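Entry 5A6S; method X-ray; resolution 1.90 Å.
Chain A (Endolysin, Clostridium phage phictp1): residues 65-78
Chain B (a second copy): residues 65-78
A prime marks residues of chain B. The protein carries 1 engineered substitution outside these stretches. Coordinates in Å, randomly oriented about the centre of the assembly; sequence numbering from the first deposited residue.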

# COMPACT_ATOMS: atom_id res chain seq x y z
N ARG A 65 2.37 7.99 9.39
CA ARG A 65 2.07 6.86 8.51
C ARG A 65 3.25 5.90 8.54
O ARG A 65 3.05 4.67 8.38
CB ARG A 65 1.75 7.35 7.11
CG ARG A 65 2.94 8.01 6.38
CD ARG A 65 2.51 8.70 5.14
NE ARG A 65 1.51 9.74 5.51
CZ ARG A 65 0.57 10.21 4.72
NH1 ARG A 65 0.44 9.80 3.46
NH2 ARG A 65 -0.29 11.12 5.20
N TYR A 66 4.46 6.45 8.71
CA TYR A 66 5.68 5.72 8.70
C TYR A 66 5.87 4.88 9.95
O TYR A 66 6.30 3.71 9.87
CB TYR A 66 6.90 6.61 8.49
CG TYR A 66 6.76 7.53 7.28
CD1 TYR A 66 6.78 7.05 5.96
CD2 TYR A 66 6.58 8.88 7.44
CE1 TYR A 66 6.62 7.90 4.85
CE2 TYR A 66 6.42 9.71 6.35
CZ TYR A 66 6.47 9.21 5.07
OH TYR A 66 6.35 10.09 4.06
N THR A 67 5.53 5.44 11.12
CA THR A 67 5.69 4.65 12.34
C THR A 67 4.54 3.62 12.43
O THR A 67 4.73 2.60 13.05
CB THR A 67 5.79 5.56 13.62
OG1 THR A 67 4.63 6.39 13.68
CG2 THR A 67 6.97 6.43 13.62
N THR A 68 3.38 3.88 11.86
CA THR A 68 2.31 2.88 11.78
C THR A 68 2.84 1.70 10.99
O THR A 68 2.72 0.57 11.41
CB THR A 68 1.07 3.47 11.17
OG1 THR A 68 0.45 4.40 12.13
CG2 THR A 68 0.11 2.41 10.82
N MET A 69 3.51 1.99 9.88
CA MET A 69 4.05 0.88 9.07
C MET A 69 5.10 0.13 9.83
O MET A 69 5.14 -1.12 9.75
CB MET A 69 4.58 1.39 7.74
CG MET A 69 5.01 0.22 6.78
SD MET A 69 3.65 -0.70 6.11
CE MET A 69 3.87 -2.23 7.02
N GLN A 70 5.99 0.83 10.55
CA GLN A 70 7.02 0.16 11.33
C GLN A 70 6.42 -0.75 12.39
O GLN A 70 6.89 -1.84 12.63
CB GLN A 70 8.02 1.17 11.95
CG GLN A 70 9.24 0.53 12.60
CD GLN A 70 10.06 -0.28 11.63
OE1 GLN A 70 10.15 -1.53 11.67
NE2 GLN A 70 10.72 0.41 10.78
N ALA A 71 5.43 -0.25 13.08
CA ALA A 71 4.76 -1.05 14.11
C ALA A 71 4.11 -2.31 13.49
O ALA A 71 4.08 -3.36 14.12
CB ALA A 71 3.71 -0.18 14.76
N VAL A 72 3.52 -2.20 12.30
CA VAL A 72 3.00 -3.38 11.64
C VAL A 72 4.14 -4.34 11.24
O VAL A 72 4.03 -5.54 11.49
CB VAL A 72 2.14 -3.03 10.43
CG1 VAL A 72 1.97 -4.22 9.50
CG2 VAL A 72 0.80 -2.49 10.84
N LEU A 73 5.27 -3.86 10.72
CA LEU A 73 6.33 -4.80 10.44
C LEU A 73 6.90 -5.44 11.71
O LEU A 73 7.24 -6.62 11.70
CB LEU A 73 7.48 -4.12 9.69
CG LEU A 73 7.17 -3.53 8.34
CD1 LEU A 73 8.35 -2.75 7.81
CD2 LEU A 73 6.78 -4.67 7.39
N ASP A 74 6.99 -4.69 12.79
CA ASP A 74 7.47 -5.25 14.06
C ASP A 74 6.48 -6.32 14.59
O ASP A 74 6.90 -7.35 15.16
CB ASP A 74 7.60 -4.14 15.11
CG ASP A 74 8.76 -3.22 14.87
OD1 ASP A 74 9.62 -3.46 14.01
OD2 ASP A 74 8.83 -2.17 15.57
N TYR A 75 5.17 -6.09 14.42
CA TYR A 75 4.16 -7.07 14.87
C TYR A 75 4.37 -8.36 14.06
O TYR A 75 4.40 -9.45 14.62
CB TYR A 75 2.77 -6.54 14.64
CG TYR A 75 1.69 -7.42 15.22
CD1 TYR A 75 1.13 -8.44 14.49
CD2 TYR A 75 1.24 -7.23 16.53
CE1 TYR A 75 0.17 -9.30 15.04
CE2 TYR A 75 0.25 -8.03 17.07
CZ TYR A 75 -0.24 -9.09 16.34
OH TYR A 75 -1.22 -9.88 16.87
N ILE A 76 4.50 -8.20 12.74
CA ILE A 76 4.75 -9.31 11.82
C ILE A 76 6.02 -10.07 12.28
O ILE A 76 5.98 -11.28 12.49
CB ILE A 76 4.81 -8.78 10.37
CG1 ILE A 76 3.41 -8.33 9.90
CG2 ILE A 76 5.35 -9.82 9.42
CD1 ILE A 76 3.40 -7.63 8.56
N LYS A 77 7.14 -9.38 12.47
CA LYS A 77 8.38 -10.03 12.92
C LYS A 77 8.17 -10.88 14.19
O LYS A 77 8.64 -11.98 14.25
CB LYS A 77 9.50 -9.00 13.23
CG LYS A 77 10.25 -8.31 12.08
CD LYS A 77 10.72 -6.86 12.48
CE LYS A 77 11.67 -6.09 11.52
NZ LYS A 77 11.15 -5.73 10.14
N ASN A 78 7.51 -10.34 15.21
CA ASN A 78 7.40 -11.01 16.50
C ASN A 78 6.32 -12.06 16.50
O ASN A 78 6.06 -12.63 17.53
CB ASN A 78 7.13 -10.01 17.65
CG ASN A 78 8.24 -9.00 17.82
OD1 ASN A 78 7.99 -7.79 18.01
ND2 ASN A 78 9.49 -9.47 17.72
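Chain B (65-78) RYTTMQAVLDYIKN

Residues 65-77 form an α-helix in each chain, held by regular i to i+4 backbone hydrogen bonds such as Leu73′ N to Met69′ O at 2.9 Å. An exact two-fold axis relates the copies, so every contact occurs twice or straddles the axis. The helix of chain B runs roughly antiparallel to that of chain A: their directions differ by 143°, and the axes approach to 10.7 Å. In this register Tyr66 lies opposite Leu73′, with CA atoms 7.1 Å apart.

Leu73′ points toward chain A and packs as a knob among Tyr66, Met69, Gln70 and Leu73; its compact, branched end fills that hole. Leu73′ CD1 lies 3.6 Å from Leu73 CD1, and Met69 CG meets Met69′ CG at 3.7 Å across the axis, where unbranched, apolar side chains can lie side by side. Farther out, Ile76′ CG2 lies over one face of the broad Tyr66 ring, while Ile76′ CD1 approaches Tyr66 CE1 to 3.8 Å.

Gln70′ starts sideways, yet its end reaches chain A. Because an amide both donates and accepts, the two glutamines pair reciprocally: Gln70′ NE2 donates to Gln70 OE1, and Gln70 NE2 to Gln70′ OE1, each at 2.9 Å and nearly linear. Lys77′ NZ also lies 2.9 Å from Gln70 NE2, but two donors make no hydrogen bond.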

# COMPACT_ATOMS: atom_id res chain seq x y z
N ARG B 65 8.50 -9.23 0.57
CA ARG B 65 7.75 -7.97 0.49
C ARG B 65 7.98 -7.17 1.76
O ARG B 65 7.96 -5.91 1.71
CB ARG B 65 6.27 -8.26 0.25
CG ARG B 65 5.56 -8.98 1.42
CD ARG B 65 4.22 -9.46 1.03
NE ARG B 65 4.38 -10.41 -0.11
CZ ARG B 65 3.47 -10.66 -1.02
NH1 ARG B 65 2.25 -10.11 -0.99
NH2 ARG B 65 3.76 -11.51 -2.02
N TYR B 66 8.18 -7.88 2.88
CA TYR B 66 8.36 -7.31 4.17
C TYR B 66 9.71 -6.65 4.33
O TYR B 66 9.81 -5.53 4.90
CB TYR B 66 8.14 -8.31 5.30
CG TYR B 66 6.81 -9.07 5.17
CD1 TYR B 66 5.56 -8.45 5.36
CD2 TYR B 66 6.79 -10.40 4.83
CE1 TYR B 66 4.35 -9.14 5.22
CE2 TYR B 66 5.60 -11.07 4.68
CZ TYR B 66 4.40 -10.45 4.90
OH TYR B 66 3.28 -11.18 4.78
N THR B 67 10.77 -7.28 3.83
CA THR B 67 12.09 -6.67 3.97
C THR B 67 12.22 -5.52 2.94
O THR B 67 12.96 -4.61 3.18
CB THR B 67 13.25 -7.72 3.84
OG1 THR B 67 13.12 -8.40 2.60
CG2 THR B 67 13.24 -8.72 4.91
N THR B 68 11.53 -5.57 1.80
CA THR B 68 11.49 -4.45 0.87
C THR B 68 10.89 -3.26 1.60
O THR B 68 11.43 -2.17 1.57
CB THR B 68 10.71 -4.81 -0.37
OG1 THR B 68 11.50 -5.75 -1.17
CG2 THR B 68 10.42 -3.61 -1.16
N MET B 69 9.81 -3.50 2.33
CA MET B 69 9.18 -2.38 3.06
C MET B 69 10.11 -1.85 4.12
O MET B 69 10.18 -0.62 4.31
CB MET B 69 7.85 -2.80 3.66
CG MET B 69 7.08 -1.59 4.30
SD MET B 69 6.41 -0.44 3.12
CE MET B 69 7.52 0.93 3.43
N GLN B 70 10.80 -2.73 4.85
CA GLN B 70 11.74 -2.29 5.88
C GLN B 70 12.85 -1.44 5.28
O GLN B 70 13.26 -0.45 5.85
CB GLN B 70 12.32 -3.48 6.69
CG GLN B 70 13.13 -3.07 7.92
CD GLN B 70 12.33 -2.26 8.91
OE1 GLN B 70 12.54 -1.04 9.13
NE2 GLN B 70 11.46 -2.93 9.56
N ALA B 71 13.40 -1.89 4.19
CA ALA B 71 14.46 -1.13 3.52
C ALA B 71 13.96 0.26 3.08
O ALA B 71 14.70 1.23 3.10
CB ALA B 71 14.92 -1.93 2.32
N VAL B 72 12.72 0.36 2.59
CA VAL B 72 12.16 1.66 2.27
C VAL B 72 11.98 2.51 3.54
O VAL B 72 12.36 3.68 3.54
CB VAL B 72 10.86 1.56 1.48
CG1 VAL B 72 10.07 2.86 1.54
CG2 VAL B 72 11.09 1.14 0.06
N LEU B 73 11.49 1.96 4.65
CA LEU B 73 11.42 2.79 5.84
C LEU B 73 12.79 3.21 6.35
O LEU B 73 12.96 4.33 6.82
CB LEU B 73 10.68 2.06 6.96
CG LEU B 73 9.25 1.67 6.72
CD1 LEU B 73 8.72 0.81 7.84
CD2 LEU B 73 8.42 2.94 6.55
N ASP B 74 13.78 2.34 6.26
CA ASP B 74 15.14 2.68 6.67
C ASP B 74 15.72 3.80 5.76
O ASP B 74 16.44 4.70 6.24
CB ASP B 74 16.06 1.46 6.58
CG ASP B 74 15.80 0.43 7.65
OD1 ASP B 74 15.04 0.67 8.60
OD2 ASP B 74 16.37 -0.69 7.53
N TYR B 75 15.42 3.75 4.46
CA TYR B 75 15.91 4.79 3.52
C TYR B 75 15.28 6.13 3.95
O TYR B 75 15.96 7.14 4.06
CB TYR B 75 15.51 4.47 2.11
CG TYR B 75 16.10 5.40 1.09
CD1 TYR B 75 15.45 6.56 0.72
CD2 TYR B 75 17.34 5.12 0.51
CE1 TYR B 75 16.03 7.46 -0.18
CE2 TYR B 75 17.89 5.98 -0.44
CZ TYR B 75 17.26 7.16 -0.73
OH TYR B 75 17.80 8.00 -1.67
N ILE B 76 13.96 6.11 4.19
CA ILE B 76 13.21 7.27 4.64
C ILE B 76 13.85 7.82 5.95
O ILE B 76 14.21 9.00 6.02
CB ILE B 76 11.72 6.91 4.78
CG1 ILE B 76 11.09 6.68 3.39
CG2 ILE B 76 10.94 7.98 5.52
CD1 ILE B 76 9.67 6.15 3.42
N LYS B 77 14.05 6.98 6.96
CA LYS B 77 14.67 7.41 8.22
C LYS B 77 16.01 8.13 7.99
O LYS B 77 16.25 9.16 8.57
CB LYS B 77 14.94 6.23 9.18
CG LYS B 77 13.78 5.58 9.95
CD LYS B 77 14.04 4.05 10.22
CE LYS B 77 13.06 3.29 11.16
NZ LYS B 77 11.62 3.15 10.73
N ASN B 78 16.90 7.57 7.18
CA ASN B 78 18.26 8.10 7.03
C ASN B 78 18.30 9.27 6.08
O ASN B 78 19.37 9.75 5.79
CB ASN B 78 19.25 7.02 6.54
CG ASN B 78 19.38 5.87 7.51
OD1 ASN B 78 19.41 4.69 7.11
ND2 ASN B 78 19.44 6.19 8.80